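Local coordinates for protein NADP-dependent glyceraldehyde-3-phosphate dehydrogenase (PDB 3PRL) that probably oxidises glyceraldehyde 3-phosphate to 3-phosphoglycerate with NADP+ as electron acceptor, without phosphorylation, as a member of the aldehyde dehydrogenase family, at residues D[262-270]-D[294-305]; D[274-282]-D[308-317]. All coordinates share one frame; numbering follows the deposited sequence.

Interaction 1: D[262-270]-D[294-305]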
# COMPACT_ATOMS: atom_id res chain seq x y z
N GLY D 262 22.98 15.68 -15.94
CA GLY D 262 22.30 14.91 -16.98
C GLY D 262 22.83 15.26 -18.34
O GLY D 262 23.41 16.32 -18.55
N LYS D 263 22.66 14.33 -19.28
CA LYS D 263 22.70 14.70 -20.69
C LYS D 263 21.47 14.06 -21.35
O LYS D 263 21.59 13.10 -22.12
CB LYS D 263 24.02 14.26 -21.33
CG LYS D 263 24.35 14.87 -22.70
CD LYS D 263 25.02 16.25 -22.62
CE LYS D 263 25.45 16.70 -24.02
NZ LYS D 263 26.11 18.05 -24.09
N ASP D 264 20.28 14.56 -21.00
CA ASP D 264 19.02 13.96 -21.48
C ASP D 264 18.95 13.99 -23.01
O ASP D 264 19.11 15.04 -23.62
CB ASP D 264 17.75 14.61 -20.86
CG ASP D 264 17.74 14.61 -19.33
OD1 ASP D 264 18.33 13.70 -18.69
OD2 ASP D 264 17.11 15.54 -18.76
N PRO D 265 18.74 12.83 -23.65
CA PRO D 265 18.55 12.80 -25.10
C PRO D 265 17.11 13.05 -25.50
O PRO D 265 16.17 12.71 -24.75
CB PRO D 265 18.94 11.38 -25.48
CG PRO D 265 18.66 10.56 -24.22
CD PRO D 265 18.99 11.48 -23.09
N ALA D 266 16.94 13.65 -26.67
CA ALA D 266 15.64 13.68 -27.31
C ALA D 266 15.78 12.73 -28.49
O ALA D 266 16.68 12.87 -29.30
CB ALA D 266 15.33 15.07 -27.78
N ILE D 267 14.89 11.75 -28.54
CA ILE D 267 14.88 10.82 -29.66
C ILE D 267 13.67 11.13 -30.53
O ILE D 267 12.54 11.15 -30.03
CB ILE D 267 14.87 9.35 -29.18
CG1 ILE D 267 16.08 9.13 -28.24
CG2 ILE D 267 14.86 8.40 -30.36
CD1 ILE D 267 16.26 7.72 -27.71
N VAL D 268 13.92 11.40 -31.81
CA VAL D 268 12.88 11.76 -32.78
C VAL D 268 12.87 10.74 -33.94
O VAL D 268 13.78 10.72 -34.76
CB VAL D 268 13.06 13.21 -33.29
CG1 VAL D 268 11.76 13.75 -33.84
CG2 VAL D 268 13.57 14.13 -32.18
N LEU D 269 11.85 9.88 -33.96
CA LEU D 269 11.68 8.89 -35.03
C LEU D 269 10.87 9.45 -36.21
O LEU D 269 10.31 10.54 -36.11
CB LEU D 269 11.04 7.60 -34.49
CG LEU D 269 11.82 6.80 -33.44
CD1 LEU D 269 11.07 5.54 -33.01
CD2 LEU D 269 13.23 6.47 -33.93
N ASP D 270 10.83 8.70 -37.31
CA ASP D 270 10.19 9.12 -38.57
C ASP D 270 8.71 9.56 -38.44
O ASP D 270 8.30 10.56 -39.05
CB ASP D 270 10.37 8.02 -39.64
CG ASP D 270 9.31 8.04 -40.74
OD1 ASP D 270 8.69 9.09 -41.01
OD2 ASP D 270 9.10 6.96 -41.35
N THR D 294 17.97 18.42 -15.25
CA THR D 294 16.94 17.84 -16.08
C THR D 294 16.58 18.81 -17.21
O THR D 294 16.01 19.88 -16.97
CB THR D 294 15.71 17.49 -15.25
OG1 THR D 294 16.12 17.03 -13.94
CG2 THR D 294 14.91 16.40 -15.93
N ALA D 295 16.94 18.42 -18.43
CA ALA D 295 16.78 19.23 -19.64
C ALA D 295 17.31 18.42 -20.80
O ALA D 295 18.31 17.72 -20.66
CB ALA D 295 17.57 20.52 -19.53
N ILE D 296 16.66 18.56 -21.95
CA ILE D 296 17.13 17.96 -23.18
C ILE D 296 18.43 18.66 -23.62
O ILE D 296 18.48 19.88 -23.76
CB ILE D 296 16.05 18.07 -24.28
CG1 ILE D 296 14.83 17.20 -23.94
CG2 ILE D 296 16.65 17.80 -25.66
CD1 ILE D 296 15.03 15.71 -24.05
N LYS D 297 19.48 17.88 -23.83
CA LYS D 297 20.77 18.45 -24.19
C LYS D 297 21.38 17.74 -25.38
O LYS D 297 22.52 17.99 -25.71
CB LYS D 297 21.73 18.35 -23.00
CG LYS D 297 21.41 19.28 -21.84
CD LYS D 297 22.14 18.81 -20.64
CE LYS D 297 21.83 19.65 -19.43
NZ LYS D 297 21.79 18.76 -18.22
N ARG D 298 20.61 16.87 -26.01
CA ARG D 298 21.06 16.01 -27.11
C ARG D 298 19.86 15.65 -27.96
O ARG D 298 18.86 15.14 -27.43
CB ARG D 298 21.60 14.69 -26.55
CG ARG D 298 23.08 14.60 -26.30
CD ARG D 298 23.46 13.13 -26.13
NE ARG D 298 22.96 12.53 -24.89
CZ ARG D 298 23.32 11.33 -24.44
NH1 ARG D 298 24.18 10.58 -25.13
NH2 ARG D 298 22.81 10.87 -23.29
N VAL D 299 19.93 15.88 -29.27
CA VAL D 299 18.89 15.36 -30.15
C VAL D 299 19.43 14.27 -31.08
O VAL D 299 20.22 14.55 -31.98
CB VAL D 299 18.20 16.44 -31.00
CG1 VAL D 299 17.09 15.82 -31.85
CG2 VAL D 299 17.65 17.57 -30.13
N PHE D 300 19.01 13.04 -30.85
CA PHE D 300 19.19 11.99 -31.86
C PHE D 300 17.95 12.01 -32.75
O PHE D 300 16.86 11.65 -32.30
CB PHE D 300 19.34 10.61 -31.21
CG PHE D 300 20.47 10.50 -30.23
CD1 PHE D 300 21.79 10.44 -30.67
CD2 PHE D 300 20.22 10.44 -28.87
CE1 PHE D 300 22.83 10.32 -29.76
CE2 PHE D 300 21.26 10.33 -27.95
CZ PHE D 300 22.56 10.27 -28.39
N VAL D 301 18.11 12.43 -34.00
CA VAL D 301 16.97 12.53 -34.93
C VAL D 301 17.17 11.65 -36.17
O VAL D 301 18.22 11.68 -36.80
CB VAL D 301 16.68 14.01 -35.35
CG1 VAL D 301 17.87 14.64 -36.04
CG2 VAL D 301 15.43 14.09 -36.21
N GLN D 302 16.15 10.87 -36.51
CA GLN D 302 16.23 9.98 -37.67
C GLN D 302 16.48 10.78 -38.94
O GLN D 302 15.97 11.89 -39.09
CB GLN D 302 14.96 9.14 -37.81
CG GLN D 302 15.22 7.80 -38.46
CD GLN D 302 13.96 7.04 -38.76
OE1 GLN D 302 13.49 6.26 -37.94
NE2 GLN D 302 13.41 7.25 -39.95
N ASP D 303 17.29 10.23 -39.84
CA ASP D 303 17.67 10.92 -41.08
C ASP D 303 16.50 11.36 -41.97
O ASP D 303 16.49 12.49 -42.48
CB ASP D 303 18.72 10.14 -41.88
CG ASP D 303 18.42 8.65 -41.98
OD1 ASP D 303 17.52 8.24 -42.76
OD2 ASP D 303 19.10 7.87 -41.28
N SER D 304 15.50 10.49 -42.14
CA SER D 304 14.36 10.75 -43.04
C SER D 304 13.52 11.98 -42.66
O SER D 304 12.70 12.46 -43.46
CB SER D 304 13.46 9.51 -43.14
OG SER D 304 12.96 9.12 -41.86
N VAL D 305 13.72 12.49 -41.45
CA VAL D 305 12.93 13.60 -40.90
C VAL D 305 13.80 14.73 -40.34
O VAL D 305 13.28 15.74 -39.87
CB VAL D 305 11.92 13.12 -39.81
CG1 VAL D 305 10.71 12.45 -40.44
CG2 VAL D 305 12.60 12.18 -38.81
O HOH W 1 24.17 19.91 -24.35
O HOH W 2 20.11 16.63 -19.10
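Two neighbouring parallel strands of a beta-alpha-beta unit, 264-268 and 296-302, pair here in the catalytic domain of the aldehyde dehydrogenase fold. The ladder is regular from Ala266 onward: Phe300 N gives to Ala266 O, Val268 N to Phe300 O (3.0 Å), and Gln302 N to Val268 O. Ala266 and Val268 lie with Val299 and Val301 on the face covered by helices 274-286 and 303-317; Val268 CG2 meets Val299 CG1 at 3.9 Å. On the other face, which helix 400-409 covers, Pro265 CB comes to the edge of the Phe300 ring, 3.5 Å from CE2.

Where the two strands of the beta-alpha-beta unit begin, the contact turns polar. Arg298 grips Lys263 O side-on with two nitrogens, NH2 at 2.8 Å and NE at 3.1 Å, the oxygen lying near the guanidinium plane, which fixes the rotation of that group. A bend at chi3 (-70°) turns the guanidinium back to this carbonyl. The Lys263 chain crosses Arg298 at about a right angle and carries NZ to Val382 O, Glu385 O and a water that also binds Lys297 O. Lys297 NZ approaches Gly262 O from above the carbonyl plane (2.9 Å) and forms a salt bridge with Glu386. Asp264 OD2 takes Ala295 N on its anti side at 2.9 Å, but tilted out of the carboxylate plane, while OD1 accepts from Gln415 N.

Interaction 2: D[274-282]-D[308-317]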
# COMPACT_ATOMS: atom_id res chain seq x y z
N LEU D 274 6.49 16.74 -35.71
CA LEU D 274 7.71 17.52 -35.60
C LEU D 274 7.49 18.94 -35.11
O LEU D 274 8.45 19.62 -34.72
CB LEU D 274 8.47 17.51 -36.94
CG LEU D 274 8.76 16.15 -37.58
CD1 LEU D 274 8.97 16.29 -39.07
CD2 LEU D 274 9.95 15.45 -36.92
N LYS D 275 6.24 19.41 -35.12
CA LYS D 275 5.91 20.71 -34.56
C LYS D 275 5.96 20.66 -33.04
O LYS D 275 6.68 21.44 -32.41
CB LYS D 275 4.53 21.20 -35.04
CG LYS D 275 4.53 21.85 -36.43
CD LYS D 275 5.42 23.10 -36.47
CE LYS D 275 5.52 23.67 -37.88
NZ LYS D 275 6.46 24.83 -37.94
N LEU D 276 5.21 19.73 -32.46
CA LEU D 276 5.21 19.45 -31.01
C LEU D 276 6.59 19.04 -30.48
O LEU D 276 7.03 19.52 -29.42
CB LEU D 276 4.16 18.37 -30.68
CG LEU D 276 3.92 17.88 -29.25
CD1 LEU D 276 3.66 19.04 -28.27
CD2 LEU D 276 2.77 16.87 -29.21
N THR D 277 7.27 18.16 -31.20
CA THR D 277 8.63 17.78 -30.84
C THR D 277 9.56 19.00 -30.80
O THR D 277 10.21 19.25 -29.79
CB THR D 277 9.21 16.73 -31.81
OG1 THR D 277 8.33 15.60 -31.88
CG2 THR D 277 10.60 16.28 -31.35
N ALA D 278 9.59 19.77 -31.89
CA ALA D 278 10.44 20.97 -31.96
C ALA D 278 10.17 21.92 -30.79
O ALA D 278 11.10 22.48 -30.20
CB ALA D 278 10.26 21.70 -33.30
N SER D 279 8.89 22.08 -30.46
CA SER D 279 8.49 22.95 -29.36
C SER D 279 8.88 22.39 -27.99
O SER D 279 9.42 23.12 -27.17
CB SER D 279 6.99 23.24 -29.44
OG SER D 279 6.65 24.24 -28.49
N GLN D 280 8.64 21.10 -27.75
CA GLN D 280 9.06 20.46 -26.49
C GLN D 280 10.59 20.54 -26.34
O GLN D 280 11.10 20.90 -25.28
CB GLN D 280 8.57 19.00 -26.40
CG GLN D 280 7.04 18.82 -26.16
CD GLN D 280 6.58 19.31 -24.77
OE1 GLN D 280 6.80 18.67 -23.76
NE2 GLN D 280 5.91 20.46 -24.75
N ILE D 281 11.30 20.21 -27.42
CA ILE D 281 12.77 20.26 -27.44
C ILE D 281 13.32 21.63 -27.02
O ILE D 281 14.12 21.70 -26.08
CB ILE D 281 13.37 19.78 -28.80
CG1 ILE D 281 13.19 18.26 -28.93
CG2 ILE D 281 14.85 20.09 -28.91
CD1 ILE D 281 13.36 17.52 -27.64
N VAL D 282 12.89 22.70 -27.69
CA VAL D 282 13.38 24.04 -27.38
C VAL D 282 12.99 24.52 -25.97
O VAL D 282 13.84 25.00 -25.23
CB VAL D 282 12.97 25.06 -28.46
CG1 VAL D 282 13.29 26.49 -28.01
CG2 VAL D 282 13.67 24.74 -29.77
N GLN D 308 13.56 18.62 -41.63
CA GLN D 308 12.34 19.32 -41.26
C GLN D 308 12.28 19.72 -39.79
O GLN D 308 11.87 20.83 -39.47
CB GLN D 308 11.09 18.53 -41.69
CG GLN D 308 9.78 19.32 -41.58
CD GLN D 308 9.87 20.71 -42.23
OE1 GLN D 308 9.74 20.86 -43.45
NE2 GLN D 308 10.07 21.73 -41.40
N LEU D 309 12.68 18.82 -38.89
CA LEU D 309 12.69 19.11 -37.45
C LEU D 309 13.68 20.23 -37.10
O LEU D 309 13.33 21.18 -36.40
CB LEU D 309 13.01 17.86 -36.63
CG LEU D 309 13.19 18.06 -35.12
CD1 LEU D 309 11.85 18.24 -34.43
CD2 LEU D 309 13.99 16.91 -34.50
N VAL D 310 14.90 20.11 -37.63
CA VAL D 310 15.96 21.08 -37.38
C VAL D 310 15.65 22.45 -38.00
O VAL D 310 16.14 23.48 -37.53
CB VAL D 310 17.36 20.51 -37.78
CG1 VAL D 310 17.61 20.63 -39.26
CG2 VAL D 310 18.45 21.18 -36.98
N ALA D 311 14.82 22.44 -39.04
CA ALA D 311 14.23 23.66 -39.59
C ALA D 311 13.26 24.30 -38.59
O ALA D 311 13.35 25.51 -38.32
CB ALA D 311 13.54 23.39 -40.94
N ASN D 312 12.36 23.49 -38.03
CA ASN D 312 11.41 23.99 -37.02
C ASN D 312 12.15 24.52 -35.80
O ASN D 312 11.95 25.67 -35.40
CB ASN D 312 10.42 22.90 -36.59
CG ASN D 312 9.76 22.19 -37.77
OD1 ASN D 312 9.57 22.75 -38.85
ND2 ASN D 312 9.40 20.92 -37.55
N ILE D 313 13.03 23.69 -35.24
CA ILE D 313 13.89 24.08 -34.12
C ILE D 313 14.62 25.41 -34.34
O ILE D 313 14.59 26.28 -33.47
CB ILE D 313 14.90 22.97 -33.76
CG1 ILE D 313 14.15 21.70 -33.30
CG2 ILE D 313 15.87 23.46 -32.67
CD1 ILE D 313 14.98 20.43 -33.37
N LYS D 314 15.26 25.57 -35.50
CA LYS D 314 15.90 26.85 -35.84
C LYS D 314 14.95 28.03 -35.65
O LYS D 314 15.33 29.05 -35.06
CB LYS D 314 16.46 26.84 -37.27
CG LYS D 314 17.14 28.15 -37.72
CD LYS D 314 18.00 27.94 -38.96
CE LYS D 314 18.16 29.22 -39.79
NZ LYS D 314 19.03 30.25 -39.15
N GLU D 315 13.72 27.89 -36.13
CA GLU D 315 12.73 28.97 -36.09
C GLU D 315 12.41 29.42 -34.67
O GLU D 315 12.48 30.62 -34.37
CB GLU D 315 11.44 28.57 -36.83
CG GLU D 315 10.41 29.70 -36.97
CD GLU D 315 8.97 29.20 -36.89
OE1 GLU D 315 8.13 29.68 -37.69
OE2 GLU D 315 8.67 28.34 -36.03
N LEU D 316 12.07 28.46 -33.81
CA LEU D 316 11.70 28.76 -32.43
C LEU D 316 12.88 29.37 -31.67
O LEU D 316 12.69 30.27 -30.86
CB LEU D 316 11.16 27.52 -31.70
CG LEU D 316 9.97 26.75 -32.32
CD1 LEU D 316 9.89 25.35 -31.75
CD2 LEU D 316 8.63 27.48 -32.15
N VAL D 317 14.09 28.89 -31.95
CA VAL D 317 15.32 29.39 -31.33
C VAL D 317 15.60 30.86 -31.67
O VAL D 317 16.01 31.64 -30.80
CB VAL D 317 16.53 28.47 -31.69
CG1 VAL D 317 17.86 29.21 -31.63
CG2 VAL D 317 16.54 27.23 -30.78
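Leu274 and Leu309 cross at a slant where helices 274-286 and 303-317 meet, Leu274 CD2 lying 3.9 Å from Leu309 CB while its other methyl, CD1, rests on the aliphatic part of Gln308. Both helices pack on one face of the parallel sheet, Leu274 and Leu309 each reaching Val268 and Ile281 reaching Ala266. With its CG anti to the backbone N (chi1 174°), Leu309 sends CD1 against the first turn, at Leu274 O and Ala278 N. The segments run at 47° to each other, their axes 8.8 Å apart. At the middle, Ala278 is a knob in a hole formed by Leu309, Asn312, Ile313 and Leu316; its CB is 3.5 Å from Asn312 CB. Leu316 lays CD1 against the Ala278 carbonyl, 3.5 Å from O. Farther along, Val282 and Ile313 lie alongside with their side chains running opposite ways, and Val317 CG2 touches Val282 CG2. An alanine in place of Leu274 would remove both methyls and is likely to open a gap beside Leu309 and Gln308. Asn312 ND2 makes a weak hydrogen bond (3.3 Å) to Leu274 O. The helices are therefore held chiefly by interlocking aliphatic groups, with one weak polar link between the segments.

Read from the N terminus, the chain runs through strand 264-268, helix 274-286, strand 296-302 and then helix 303-317. Interaction 1 closes the beta-alpha-beta crossover by setting the two strands side by side; interaction 2 brings the two helices together. Because strands and helices alternate in sequence, the two closures cross: helix 274-286 lies within the first loop, and strand 296-302 within the second. The centres of the two contacts are about 11 Å apart and the layers interlock, with Ile281 against Ala266, Thr277 against Val268, and Leu309 against both Val268 and Val301. Together they tie one face of the sheet to the helix pair packed on it.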